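Local coordinates for protein proabylysin (Pyrococcus abyssi, PDB 4JIU) that is the zymogen of a small, soluble zinc-dependent metallopeptidase of the minigluzincin type and probably cleaves peptide bonds once activated, at residues A[31-42]-A[57-65]. The protein carries 1 engineered substitution. Residues are numbered along the deposited sequence; the frame is centred on the assembly and turned at random. Where two conformers were deposited one is given.
With ZN (zinc ion), chain B.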
ATOM      1  N   ALA A  31       3.303   4.481  -5.812  1.00 10.96           N
ATOM      2  CA  ALA A  31       2.178   3.548  -5.809  1.00  9.87           C
ATOM      3  C   ALA A  31       0.891   4.308  -5.853  1.00  9.87           C
ATOM      4  O   ALA A  31       0.768   5.373  -5.264  1.00 11.25           O
ATOM      5  CB  ALA A  31       2.236   2.693  -4.561  1.00 12.20           C
ATOM      6  N   ARG A  32      -0.094   3.687  -6.517  1.00 10.93           N
ATOM      7  CA  ARG A  32      -1.442   4.266  -6.545  1.00 10.52           C
ATOM      8  C   ARG A  32      -2.459   3.152  -6.837  1.00 10.01           C
ATOM      9  O   ARG A  32      -2.040   2.050  -7.144  1.00 13.79           O
ATOM     10  CB  ARG A  32      -1.544   5.356  -7.581  1.00 11.77           C
ATOM     11  CG  ARG A  32      -1.399   4.793  -8.986  1.00 13.98           C
ATOM     12  CD  ARG A  32      -1.562   5.832 -10.045  1.00 19.76           C
ATOM     13  NE  ARG A  32      -1.312   5.359 -11.391  1.00 21.70           N
ATOM     14  CZ  ARG A  32      -0.680   6.012 -12.344  1.00 24.39           C
ATOM     15  NH1 ARG A  32      -0.178   7.241 -12.194  1.00 22.28           N
ATOM     16  NH2 ARG A  32      -0.492   5.509 -13.567  1.00 28.94           N
ATOM     17  N   VAL A  33      -3.730   3.430  -6.677  1.00  9.90           N
ATOM     18  CA  VAL A  33      -4.787   2.481  -6.967  1.00  9.49           C
ATOM     19  C   VAL A  33      -5.693   2.986  -8.078  1.00  9.69           C
ATOM     20  O   VAL A  33      -5.797   4.161  -8.392  1.00 10.73           O
ATOM     21  CB  VAL A  33      -5.665   2.162  -5.742  1.00 10.56           C
ATOM     22  CG1 VAL A  33      -4.777   1.594  -4.627  1.00 13.45           C
ATOM     23  CG2 VAL A  33      -6.500   3.317  -5.282  1.00 11.55           C
ATOM     24  N   SER A  34      -6.448   2.010  -8.607  1.00 10.86           N
ATOM     25  CA  SER A  34      -7.676   2.268  -9.346  1.00 10.08           C
ATOM     26  C   SER A  34      -8.850   1.648  -8.550  1.00  9.74           C
ATOM     27  O   SER A  34      -8.899   0.414  -8.386  1.00 10.50           O
ATOM     28  CB  SER A  34      -7.703   1.650 -10.735  1.00 10.96           C
ATOM     29  OG  SER A  34      -8.971   1.769 -11.330  1.00 11.69           O
ATOM     30  N   PHE A  35      -9.710   2.521  -8.045  1.00 10.39           N
ATOM     31  CA  PHE A  35     -10.945   2.077  -7.414  1.00 10.53           C
ATOM     32  C   PHE A  35     -11.861   1.399  -8.413  1.00 11.13           C
ATOM     33  O   PHE A  35     -12.545   0.400  -8.130  1.00 12.63           O
ATOM     34  CB  PHE A  35     -11.680   3.257  -6.762  1.00 11.33           C
ATOM     35  CG  PHE A  35     -10.891   4.024  -5.729  1.00 10.42           C
ATOM     36  CD1 PHE A  35     -10.078   5.064  -6.125  1.00 11.13           C
ATOM     37  CD2 PHE A  35     -10.940   3.704  -4.394  1.00 11.69           C
ATOM     38  CE1 PHE A  35      -9.347   5.781  -5.192  1.00 11.79           C
ATOM     39  CE2 PHE A  35     -10.226   4.421  -3.442  1.00 12.72           C
ATOM     40  CZ  PHE A  35      -9.439   5.407  -3.873  1.00 12.70           C
ATOM     41  N   LYS A  36     -11.912   1.967  -9.620  1.00 10.88           N
ATOM     42  CA  LYS A  36     -12.809   1.482 -10.669  1.00 12.55           C
ATOM     43  C   LYS A  36     -12.486   0.068 -11.076  1.00 12.52           C
ATOM     44  O   LYS A  36     -13.355  -0.788 -11.200  1.00 15.86           O
ATOM     45  CB  LYS A  36     -12.720   2.454 -11.851  1.00 15.47           C
ATOM     46  CG  LYS A  36     -13.600   2.117 -13.036  1.00 19.08           C
ATOM     47  CD  LYS A  36     -13.652   3.262 -14.041  1.00 22.91           C
ATOM     48  CE  LYS A  36     -14.753   3.144 -15.063  1.00 32.97           C
ATOM     49  NZ  LYS A  36     -14.629   4.241 -16.085  1.00 37.39           N
ATOM     50  N   TYR A  37     -11.196  -0.199 -11.282  1.00 12.08           N
ATOM     51  CA  TYR A  37     -10.741  -1.468 -11.831  1.00 12.31           C
ATOM     52  C   TYR A  37     -10.156  -2.419 -10.798  1.00 12.34           C
ATOM     53  O   TYR A  37      -9.898  -3.587 -11.090  1.00 14.75           O
ATOM     54  CB  TYR A  37      -9.732  -1.251 -12.964  1.00 12.44           C
ATOM     55  CG  TYR A  37     -10.371  -0.495 -14.103  1.00 13.68           C
ATOM     56  CD1 TYR A  37      -9.873   0.755 -14.506  1.00 14.50           C
ATOM     57  CD2 TYR A  37     -11.442  -1.018 -14.810  1.00 15.83           C
ATOM     58  CE1 TYR A  37     -10.475   1.427 -15.554  1.00 19.15           C
ATOM     59  CE2 TYR A  37     -12.038  -0.361 -15.852  1.00 21.54           C
ATOM     60  CZ  TYR A  37     -11.533   0.863 -16.215  1.00 19.45           C
ATOM     61  OH  TYR A  37     -12.102   1.547 -17.246  1.00 25.67           O
ATOM     62  N   GLY A  38      -9.931  -1.946  -9.561  1.00 11.61           N
ATOM     63  CA  GLY A  38      -9.425  -2.841  -8.551  1.00 11.56           C
ATOM     64  C   GLY A  38      -7.974  -3.234  -8.819  1.00 10.76           C
ATOM     65  O   GLY A  38      -7.638  -4.421  -8.881  1.00 12.79           O
ATOM     66  N   THR A  39      -7.118  -2.224  -8.952  1.00 10.64           N
ATOM     67  CA  THR A  39      -5.707  -2.458  -9.215  1.00 10.26           C
ATOM     68  C   THR A  39      -4.863  -1.616  -8.253  1.00  9.29           C
ATOM     69  O   THR A  39      -5.283  -0.567  -7.770  1.00 10.50           O
ATOM     70  CB  THR A  39      -5.293  -2.125 -10.653  1.00 10.93           C
ATOM     71  OG1 THR A  39      -5.492  -0.703 -10.892  1.00 12.09           O
ATOM     72  CG2 THR A  39      -6.099  -2.938 -11.665  1.00 12.84           C
ATOM     73  N   ILE A  40      -3.673  -2.123  -8.039  1.00  9.20           N
ATOM     74  CA  ILE A  40      -2.597  -1.401  -7.355  1.00  9.15           C
ATOM     75  C   ILE A  40      -1.430  -1.334  -8.334  1.00  9.95           C
ATOM     76  O   ILE A  40      -0.994  -2.390  -8.795  1.00 11.79           O
ATOM     77  CB  ILE A  40      -2.173  -2.067  -6.052  1.00 10.00           C
ATOM     78  CG1 ILE A  40      -3.318  -2.209  -5.047  1.00 10.36           C
ATOM     79  CG2 ILE A  40      -0.947  -1.325  -5.513  1.00 11.35           C
ATOM     80  CD1 ILE A  40      -3.037  -3.076  -3.853  1.00 11.93           C
ATOM     81  N   THR A  41      -0.973  -0.145  -8.670  1.00 10.28           N
ATOM     82  CA  THR A  41       0.199   0.020  -9.527  1.00 10.87           C
ATOM     83  C   THR A  41       1.355   0.485  -8.689  1.00 11.26           C
ATOM     84  O   THR A  41       1.239   1.432  -7.904  1.00 12.20           O
ATOM     85  CB  THR A  41      -0.143   1.024 -10.633  1.00 12.42           C
ATOM     86  OG1 THR A  41      -1.251   0.544 -11.410  1.00 13.85           O
ATOM     87  CG2 THR A  41       1.044   1.177 -11.571  1.00 15.16           C
ATOM     88  N   LEU A  42       2.502  -0.201  -8.842  1.00 11.94           N
ATOM     89  CA  LEU A  42       3.690   0.036  -8.085  1.00 11.38           C
ATOM     90  C   LEU A  42       4.809   0.418  -9.049  1.00 11.50           C
ATOM     91  O   LEU A  42       4.991  -0.257 -10.072  1.00 12.31           O
ATOM     92  CB  LEU A  42       4.177  -1.226  -7.364  1.00 13.01           C
ATOM     93  CG  LEU A  42       3.129  -1.919  -6.453  1.00 12.30           C
ATOM     94  CD1 LEU A  42       3.716  -3.238  -5.994  1.00 15.24           C
ATOM     95  CD2 LEU A  42       2.712  -0.994  -5.337  1.00 12.76           C
ATOM     96  N   ILE A  57       3.272  -0.545   1.833  1.00  9.24           N
ATOM     97  CA  ILE A  57       2.696   0.019   0.627  1.00  9.30           C
ATOM     98  C   ILE A  57       1.436  -0.738   0.207  1.00  9.14           C
ATOM     99  O   ILE A  57       0.436  -0.122  -0.143  1.00  9.77           O
ATOM    100  CB  ILE A  57       3.751   0.089  -0.502  1.00  9.91           C
ATOM    101  CG1 ILE A  57       4.866   1.074  -0.117  1.00 11.99           C
ATOM    102  CG2 ILE A  57       3.088   0.433  -1.820  1.00 11.88           C
ATOM    103  CD1 ILE A  57       6.064   1.002  -0.971  1.00 14.64           C
ATOM    104  N   LEU A  58       1.506  -2.062   0.191  1.00  9.35           N
ATOM    105  CA  LEU A  58       0.349  -2.855  -0.175  1.00  9.23           C
ATOM    106  C   LEU A  58      -0.811  -2.613   0.757  1.00  8.96           C
ATOM    107  O   LEU A  58      -1.965  -2.496   0.316  1.00 10.07           O
ATOM    108  CB  LEU A  58       0.726  -4.331  -0.245  1.00 10.93           C
ATOM    109  CG  LEU A  58       1.648  -4.699  -1.407  1.00 11.85           C
ATOM    110  CD1 LEU A  58       2.032  -6.170  -1.309  1.00 16.53           C
ATOM    111  CD2 LEU A  58       1.056  -4.436  -2.761  1.00 13.65           C
ATOM    112  N   ILE A  59      -0.572  -2.600   2.074  1.00  9.13           N
ATOM    113  CA  ILE A  59      -1.613  -2.352   3.053  1.00  8.89           C
ATOM    114  C   ILE A  59      -2.189  -0.955   2.865  1.00  8.51           C
ATOM    115  O   ILE A  59      -3.436  -0.817   2.933  1.00  9.51           O
ATOM    116  CB  ILE A  59      -1.090  -2.591   4.468  1.00  9.36           C
ATOM    117  CG1 ILE A  59      -0.887  -4.078   4.794  1.00 10.34           C
ATOM    118  CG2 ILE A  59      -1.974  -1.906   5.512  1.00 10.08           C
ATOM    119  CD1 ILE A  59      -2.169  -4.861   4.968  1.00 11.26           C
ATOM    120  N   HIS A  60      -1.354   0.042   2.669  1.00  9.10           N
ATOM    121  CA  HIS A  60      -1.811   1.407   2.464  1.00  8.81           C
ATOM    122  C   HIS A  60      -2.721   1.475   1.268  1.00  8.43           C
ATOM    123  O   HIS A  60      -3.810   2.086   1.298  1.00  9.21           O
ATOM    124  CB  HIS A  60      -0.581   2.312   2.353  1.00  9.40           C
ATOM    125  CG  HIS A  60      -0.936   3.760   2.162  1.00  9.02           C
ATOM    126  ND1 HIS A  60      -0.711   4.698   3.143  1.00 10.23           N
ATOM    127  CD2 HIS A  60      -1.455   4.497   1.154  1.00  9.43           C
ATOM    128  CE1 HIS A  60      -1.092   5.905   2.741  1.00 10.76           C
ATOM    129  NE2 HIS A  60      -1.590   5.794   1.507  1.00 10.77           N
ATOM    130  N   GLU A  61      -2.265   0.900   0.155  1.00  8.71           N
ATOM    131  CA  GLU A  61      -3.077   0.979  -1.061  1.00  8.84           C
ATOM    132  C   GLU A  61      -4.375   0.153  -0.972  1.00  8.78           C
ATOM    133  O   GLU A  61      -5.427   0.601  -1.372  1.00  9.27           O
ATOM    134  CB  GLU A  61      -2.252   0.632  -2.277  1.00  9.29           C
ATOM    135  CG  GLU A  61      -1.073   1.563  -2.503  1.00  9.98           C
ATOM    136  CD  GLU A  61      -1.441   3.019  -2.631  1.00 11.63           C
ATOM    137  OE1 GLU A  61      -2.559   3.427  -2.956  1.00 14.37           O
ATOM    138  OE2 GLU A  61      -0.504   3.836  -2.379  1.00 13.49           O
ATOM    139  N   LEU A  62      -4.297  -1.033  -0.362  1.00  8.74           N
ATOM    140  CA  LEU A  62      -5.471  -1.837  -0.137  0.59  9.55           C
ATOM    141  C   LEU A  62      -6.444  -1.098   0.792  1.00  9.52           C
ATOM    142  O   LEU A  62      -7.661  -1.209   0.595  1.00 10.77           O
ATOM    143  CB  LEU A  62      -5.187  -3.210   0.480  0.59  9.83           C
ATOM    144  CG  LEU A  62      -4.593  -4.231  -0.470  0.59 10.37           C
ATOM    145  CD1 LEU A  62      -4.102  -5.435   0.298  0.59 16.30           C
ATOM    146  CD2 LEU A  62      -5.590  -4.668  -1.539  0.59 11.90           C
ATOM    147  N   ALA A  63      -5.948  -0.362   1.779  1.00  9.55           N
ATOM    148  CA  ALA A  63      -6.787   0.402   2.663  1.00  9.42           C
ATOM    149  C   ALA A  63      -7.562   1.470   1.923  1.00  9.34           C
ATOM    150  O   ALA A  63      -8.735   1.729   2.223  1.00 10.27           O
ATOM    151  CB  ALA A  63      -5.969   1.000   3.813  1.00 10.21           C
ATOM    152  N   HIS A  64      -6.959   2.085   0.913  1.00  8.81           N
ATOM    153  CA  HIS A  64      -7.693   3.046   0.069  1.00  8.88           C
ATOM    154  C   HIS A  64      -8.874   2.352  -0.570  1.00  9.56           C
ATOM    155  O   HIS A  64     -10.002   2.829  -0.580  1.00 10.79           O
ATOM    156  CB  HIS A  64      -6.795   3.648  -1.004  1.00  9.73           C
ATOM    157  CG  HIS A  64      -5.978   4.796  -0.540  1.00  9.32           C
ATOM    158  ND1 HIS A  64      -6.566   5.962  -0.067  1.00  9.93           N
ATOM    159  CD2 HIS A  64      -4.641   4.998  -0.513  1.00  9.38           C
ATOM    160  CE1 HIS A  64      -5.578   6.795   0.257  1.00  9.82           C
ATOM    161  NE2 HIS A  64      -4.381   6.253   0.011  1.00  9.85           N
ATOM    162  N   LEU A  65      -8.623   1.202  -1.169  1.00  9.71           N
ATOM    163  CA  LEU A  65      -9.635   0.455  -1.884  1.00 10.58           C
ATOM    164  C   LEU A  65     -10.730   0.006  -0.923  1.00 11.05           C
ATOM    165  O   LEU A  65     -11.934   0.143  -1.238  1.00 13.79           O
ATOM    166  CB  LEU A  65      -9.027  -0.753  -2.586  1.00 11.05           C
ATOM    167  CG  LEU A  65      -8.158  -0.441  -3.786  1.00 11.86           C
ATOM    168  CD1 LEU A  65      -7.507  -1.753  -4.289  1.00 14.49           C
ATOM    169  CD2 LEU A  65      -8.890   0.243  -4.896  1.00 12.99           C
TER
HETATM  170 ZN    ZN B 201      -2.668   7.138   0.528  0.96 10.19          ZN
HETATM  171  O   HOH W   1      -3.958   5.502  -4.413  1.00 14.25           O
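E61 reaches from helix 51-67 to the edge strand 31-34, its carboxylate lying alongside the backbone of A31, R32 and V33. A bend at chi2 (-57°) turns the carboxylate along strand 31-34, with OE1 3.3 Å from V33 CG1 and OE2 toward the A31 end, 3.7 Å from A31 CB. One water links the two segments: it accepts from the V33 backbone N and donates to E61 OE1, 2.9 Å away. On the aliphatic side of E61, I40 CG2 packs against CB at 4.0 Å. I40 CD1 continues to L62 CD2 (3.8 Å), the two side chains crossing at about a right angle. At one end of the contact I57 CG2 touches both A31 CB and L42 CD2. At the other, L65 CD2 touches V33 CB and lies 3.7 Å from F35 CA, where the strand enters the turn. The F35 ring presents its CE2 edge to the H64 carbonyl O (3.3 Å), and V33 CG2 lies over one face, offset toward the rim. Strands 31-34 and 39-42 form a hairpin with a G1 bulge at G38 and T39, laid over the helix that carries the HExxH zinc-binding motif of zincin metallopeptidases; strand 31-34 runs roughly parallel to that helix, at 28°. H60 and H64, one helical turn apart, each bind zinc through NE2 at 2.0 Å, and H72 and the C-terminal V105 O complete the site. V105 also pairs through its backbone with A31, which ties the chain end to the edge strand, consistent with the blocked site of a zymogen. Behind the metal ligands, H60 ND1 is hydrogen-bonded to Y56 OH and H64 ND1 to T69 O, which with the zinc should limit how far either imidazole can rotate.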